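Long-range contact in RagB/SusD domain protein (Flavobacterium johnsoniae, PDB 5J90), which probably binds chitin at the cell surface as a SusD-like lipoprotein, serving a locus for chitin utilization: residues Tyr112-Val124 with Met161-Arg175. Sequence-based numbering, arbitrary orientation.
Sequences YDQFYALSLILKV and MFAELDTAVAELTKR
The guanidinium of Arg175 carries Gln114 CB over one face, 3.5 Å above the plane, and takes the Glu171 carboxylate at its edge; the Tyr116 ring has Leu120 CD1 over one face, while Thr167 CG2 comes up obliquely to CE2. These groups flank an antiparallel helix pair of the largely helical, TPR-related SusD fold, in which segments 113-124 and 161-175 pass 8.4 Å apart at their closest, their directions 143° apart. The backbones come closest at two alanines: Ala168 CB lies 3.4 Å from Ala117 O, and the CA atoms of Ala117 and Ala168 are 4.2 Å apart. Next to them Ile121 CG1 presses on Ala168 CB, and Ile121 CD1 meets Leu172 CD1 tip to tip. Leu172 and Leu118 also pack against helix 196-213, which extends this apolar layer. Val124 lies across Met161 CB and SD and touches Leu165 CD2. At the 113 end, Arg175 NE and NH2 both grip Glu171 OE2, and NH1 pairs with Glu180. A leucine in place of Arg175 would probably leave Glu171 OE2 without these two donors and take from Glu180 its salt bridge to NH1. A water donates to Asp113 OD2 and accepts from Lys174 NZ; its short contact with Glu171 OE1 is doubtful. At the other end Tyr139 bonds Glu164 OE1, and the extended Lys123 (chi1 -178°) brings NZ to the syn side of Glu164 OE2, 2.8 Å away and 33° out of the carboxylate plane.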
# COMPACT_ATOMS: atom_id res chain seq x y z
N TYR A 112 -24.17 27.26 18.72
CA TYR A 112 -25.17 27.08 17.67
C TYR A 112 -24.83 25.81 16.90
O TYR A 112 -24.36 25.86 15.77
CB TYR A 112 -25.18 28.28 16.72
CG TYR A 112 -25.45 29.59 17.43
CD1 TYR A 112 -24.40 30.40 17.85
CD2 TYR A 112 -26.75 30.00 17.70
CE1 TYR A 112 -24.64 31.60 18.50
CE2 TYR A 112 -27.00 31.19 18.35
CZ TYR A 112 -25.94 31.99 18.75
OH TYR A 112 -26.20 33.17 19.40
N ASP A 113 -25.09 24.67 17.54
CA ASP A 113 -24.59 23.40 17.02
C ASP A 113 -25.23 22.94 15.71
O ASP A 113 -24.69 22.07 15.04
CB ASP A 113 -24.65 22.30 18.09
CG ASP A 113 -23.53 22.44 19.12
OD1 ASP A 113 -22.40 22.81 18.72
OD2 ASP A 113 -23.77 22.17 20.31
N GLN A 114 -26.36 23.54 15.32
CA GLN A 114 -26.92 23.22 14.01
C GLN A 114 -25.99 23.73 12.91
O GLN A 114 -25.73 23.03 11.93
CB GLN A 114 -28.35 23.76 13.84
CG GLN A 114 -28.48 25.27 13.62
CD GLN A 114 -28.48 26.07 14.91
OE1 GLN A 114 -27.73 25.79 15.83
NE2 GLN A 114 -29.35 27.08 14.97
N PHE A 115 -25.45 24.93 13.10
CA PHE A 115 -24.51 25.48 12.12
C PHE A 115 -23.17 24.74 12.16
O PHE A 115 -22.53 24.54 11.13
CB PHE A 115 -24.32 26.98 12.32
CG PHE A 115 -25.55 27.79 12.01
CD1 PHE A 115 -25.97 27.95 10.71
CD2 PHE A 115 -26.27 28.39 13.03
CE1 PHE A 115 -27.11 28.70 10.42
CE2 PHE A 115 -27.40 29.13 12.75
CZ PHE A 115 -27.82 29.28 11.44
N TYR A 116 -22.74 24.35 13.36
CA TYR A 116 -21.53 23.55 13.49
C TYR A 116 -21.68 22.24 12.72
O TYR A 116 -20.81 21.86 11.93
CB TYR A 116 -21.22 23.28 14.96
CG TYR A 116 -20.04 22.36 15.22
CD1 TYR A 116 -18.82 22.55 14.58
CD2 TYR A 116 -20.15 21.31 16.12
CE1 TYR A 116 -17.74 21.71 14.82
CE2 TYR A 116 -19.08 20.47 16.38
CZ TYR A 116 -17.88 20.67 15.72
OH TYR A 116 -16.82 19.83 15.97
N ALA A 117 -22.78 21.54 12.94
CA ALA A 117 -23.06 20.29 12.22
C ALA A 117 -23.02 20.46 10.71
O ALA A 117 -22.38 19.68 10.00
CB ALA A 117 -24.41 19.73 12.65
N LEU A 118 -23.68 21.50 10.20
CA LEU A 118 -23.71 21.72 8.76
C LEU A 118 -22.31 22.02 8.24
O LEU A 118 -21.93 21.56 7.15
CB LEU A 118 -24.70 22.85 8.40
CG LEU A 118 -26.15 22.42 8.65
CD1 LEU A 118 -27.06 23.65 8.78
CD2 LEU A 118 -26.65 21.50 7.54
N SER A 119 -21.53 22.78 9.01
CA SER A 119 -20.15 23.09 8.61
C SER A 119 -19.31 21.82 8.52
O SER A 119 -18.46 21.71 7.63
CB SER A 119 -19.49 24.12 9.53
OG SER A 119 -19.07 23.56 10.76
N LEU A 120 -19.55 20.85 9.40
CA LEU A 120 -18.81 19.59 9.37
C LEU A 120 -19.11 18.78 8.11
O LEU A 120 -18.21 18.19 7.51
CB LEU A 120 -19.10 18.75 10.62
CG LEU A 120 -18.52 19.27 11.93
CD1 LEU A 120 -18.99 18.39 13.09
CD2 LEU A 120 -16.99 19.31 11.86
N ILE A 121 -20.37 18.74 7.71
CA ILE A 121 -20.73 18.01 6.50
C ILE A 121 -20.07 18.64 5.28
O ILE A 121 -19.48 17.94 4.44
CB ILE A 121 -22.27 17.93 6.32
CG1 ILE A 121 -22.89 17.23 7.53
CG2 ILE A 121 -22.62 17.21 5.03
CD1 ILE A 121 -24.43 17.30 7.56
N LEU A 122 -20.14 19.96 5.17
CA LEU A 122 -19.48 20.66 4.07
C LEU A 122 -17.96 20.49 4.12
O LEU A 122 -17.31 20.36 3.08
CB LEU A 122 -19.84 22.14 4.09
CG LEU A 122 -21.13 22.49 3.37
CD1 LEU A 122 -21.49 23.94 3.66
CD2 LEU A 122 -20.96 22.26 1.87
N LYS A 123 -17.41 20.51 5.33
CA LYS A 123 -15.98 20.32 5.54
C LYS A 123 -15.54 18.97 4.97
O LYS A 123 -14.56 18.90 4.21
CB LYS A 123 -15.65 20.39 7.03
CG LYS A 123 -14.17 20.24 7.37
CD LYS A 123 -14.02 20.08 8.87
CE LYS A 123 -12.55 20.08 9.31
NZ LYS A 123 -12.43 19.78 10.75
N VAL A 124 -16.25 17.91 5.33
CA VAL A 124 -15.89 16.58 4.85
C VAL A 124 -16.08 16.49 3.33
O VAL A 124 -15.24 15.92 2.62
CB VAL A 124 -16.66 15.49 5.60
CG1 VAL A 124 -16.37 14.11 5.00
CG2 VAL A 124 -16.30 15.51 7.09
N MET A 161 -12.89 12.14 9.71
CA MET A 161 -14.04 12.47 8.87
C MET A 161 -15.26 11.63 9.25
O MET A 161 -16.37 12.15 9.33
CB MET A 161 -13.69 12.35 7.39
CG MET A 161 -12.68 13.39 6.92
SD MET A 161 -12.41 13.41 5.14
CE MET A 161 -11.86 11.73 4.78
N PHE A 162 -15.07 10.34 9.49
CA PHE A 162 -16.20 9.50 9.91
C PHE A 162 -16.77 10.00 11.24
O PHE A 162 -17.99 9.99 11.43
CB PHE A 162 -15.76 8.04 10.07
CG PHE A 162 -15.51 7.31 8.76
CD1 PHE A 162 -16.47 7.29 7.75
CD2 PHE A 162 -14.33 6.61 8.57
CE1 PHE A 162 -16.24 6.60 6.56
CE2 PHE A 162 -14.09 5.93 7.38
CZ PHE A 162 -15.05 5.92 6.37
N ALA A 163 -15.90 10.45 12.15
CA ALA A 163 -16.35 10.94 13.46
C ALA A 163 -17.07 12.29 13.33
O ALA A 163 -18.04 12.55 14.05
CB ALA A 163 -15.17 11.07 14.44
N GLU A 164 -16.59 13.13 12.43
CA GLU A 164 -17.26 14.40 12.15
C GLU A 164 -18.65 14.16 11.58
O GLU A 164 -19.62 14.83 11.96
CB GLU A 164 -16.41 15.25 11.22
CG GLU A 164 -15.19 15.82 11.95
CD GLU A 164 -14.16 16.44 11.02
OE1 GLU A 164 -14.15 16.10 9.80
OE2 GLU A 164 -13.34 17.25 11.51
N LEU A 165 -18.78 13.22 10.65
CA LEU A 165 -20.10 12.87 10.16
C LEU A 165 -20.99 12.31 11.28
O LEU A 165 -22.19 12.60 11.31
CB LEU A 165 -20.02 11.91 8.98
CG LEU A 165 -19.34 12.49 7.73
CD1 LEU A 165 -19.30 11.44 6.63
CD2 LEU A 165 -20.02 13.75 7.25
N ASP A 166 -20.42 11.52 12.19
CA ASP A 166 -21.19 11.03 13.35
C ASP A 166 -21.76 12.20 14.15
O ASP A 166 -22.94 12.21 14.50
CB ASP A 166 -20.33 10.19 14.31
CG ASP A 166 -19.93 8.85 13.73
OD1 ASP A 166 -20.61 8.35 12.80
OD2 ASP A 166 -18.94 8.28 14.25
N THR A 167 -20.92 13.18 14.45
CA THR A 167 -21.33 14.36 15.22
C THR A 167 -22.44 15.12 14.51
O THR A 167 -23.47 15.45 15.11
CB THR A 167 -20.13 15.27 15.46
OG1 THR A 167 -19.16 14.58 16.26
CG2 THR A 167 -20.56 16.55 16.18
N ALA A 168 -22.25 15.39 13.22
CA ALA A 168 -23.24 16.13 12.43
C ALA A 168 -24.58 15.41 12.34
O ALA A 168 -25.65 16.02 12.51
CB ALA A 168 -22.70 16.42 11.05
N VAL A 169 -24.54 14.12 12.05
CA VAL A 169 -25.76 13.33 11.92
C VAL A 169 -26.54 13.27 13.23
O VAL A 169 -27.77 13.42 13.24
CB VAL A 169 -25.45 11.90 11.40
CG1 VAL A 169 -26.65 10.99 11.58
CG2 VAL A 169 -25.05 11.96 9.93
N ALA A 170 -25.84 13.08 14.34
CA ALA A 170 -26.52 13.01 15.64
C ALA A 170 -27.17 14.35 15.98
O ALA A 170 -28.32 14.38 16.43
CB ALA A 170 -25.54 12.61 16.72
N GLU A 171 -26.45 15.44 15.76
CA GLU A 171 -26.96 16.77 16.11
C GLU A 171 -28.19 17.14 15.29
O GLU A 171 -29.21 17.57 15.84
CB GLU A 171 -25.86 17.83 15.93
CG GLU A 171 -26.32 19.25 16.25
CD GLU A 171 -26.66 19.46 17.71
OE1 GLU A 171 -26.00 18.84 18.57
OE2 GLU A 171 -27.59 20.24 18.01
N LEU A 172 -28.12 16.97 13.97
CA LEU A 172 -29.25 17.34 13.13
C LEU A 172 -30.44 16.40 13.33
O LEU A 172 -31.60 16.84 13.28
CB LEU A 172 -28.86 17.40 11.66
CG LEU A 172 -27.85 18.50 11.32
CD1 LEU A 172 -27.50 18.43 9.84
CD2 LEU A 172 -28.38 19.89 11.70
N THR A 173 -30.18 15.12 13.54
CA THR A 173 -31.25 14.15 13.75
C THR A 173 -32.01 14.48 15.04
O THR A 173 -33.23 14.38 15.09
CB THR A 173 -30.73 12.71 13.77
OG1 THR A 173 -30.19 12.39 12.48
CG2 THR A 173 -31.86 11.74 14.09
N LYS A 174 -31.27 14.89 16.07
CA LYS A 174 -31.89 15.34 17.33
C LYS A 174 -32.88 16.47 17.08
O LYS A 174 -34.02 16.45 17.57
CB LYS A 174 -30.80 15.79 18.30
CG LYS A 174 -31.30 16.37 19.60
CD LYS A 174 -30.14 16.80 20.49
CE LYS A 174 -29.41 17.99 19.91
NZ LYS A 174 -28.28 18.43 20.78
N ARG A 175 -32.47 17.46 16.30
CA ARG A 175 -33.33 18.61 16.00
C ARG A 175 -34.52 18.23 15.15
O ARG A 175 -35.63 18.74 15.36
CB ARG A 175 -32.50 19.73 15.37
CG ARG A 175 -31.48 20.30 16.34
CD ARG A 175 -30.53 21.27 15.68
NE ARG A 175 -29.50 21.68 16.63
CZ ARG A 175 -29.49 22.84 17.28
NH1 ARG A 175 -30.44 23.74 17.06
NH2 ARG A 175 -28.51 23.10 18.14
O HOH W 1 -25.66 20.02 20.76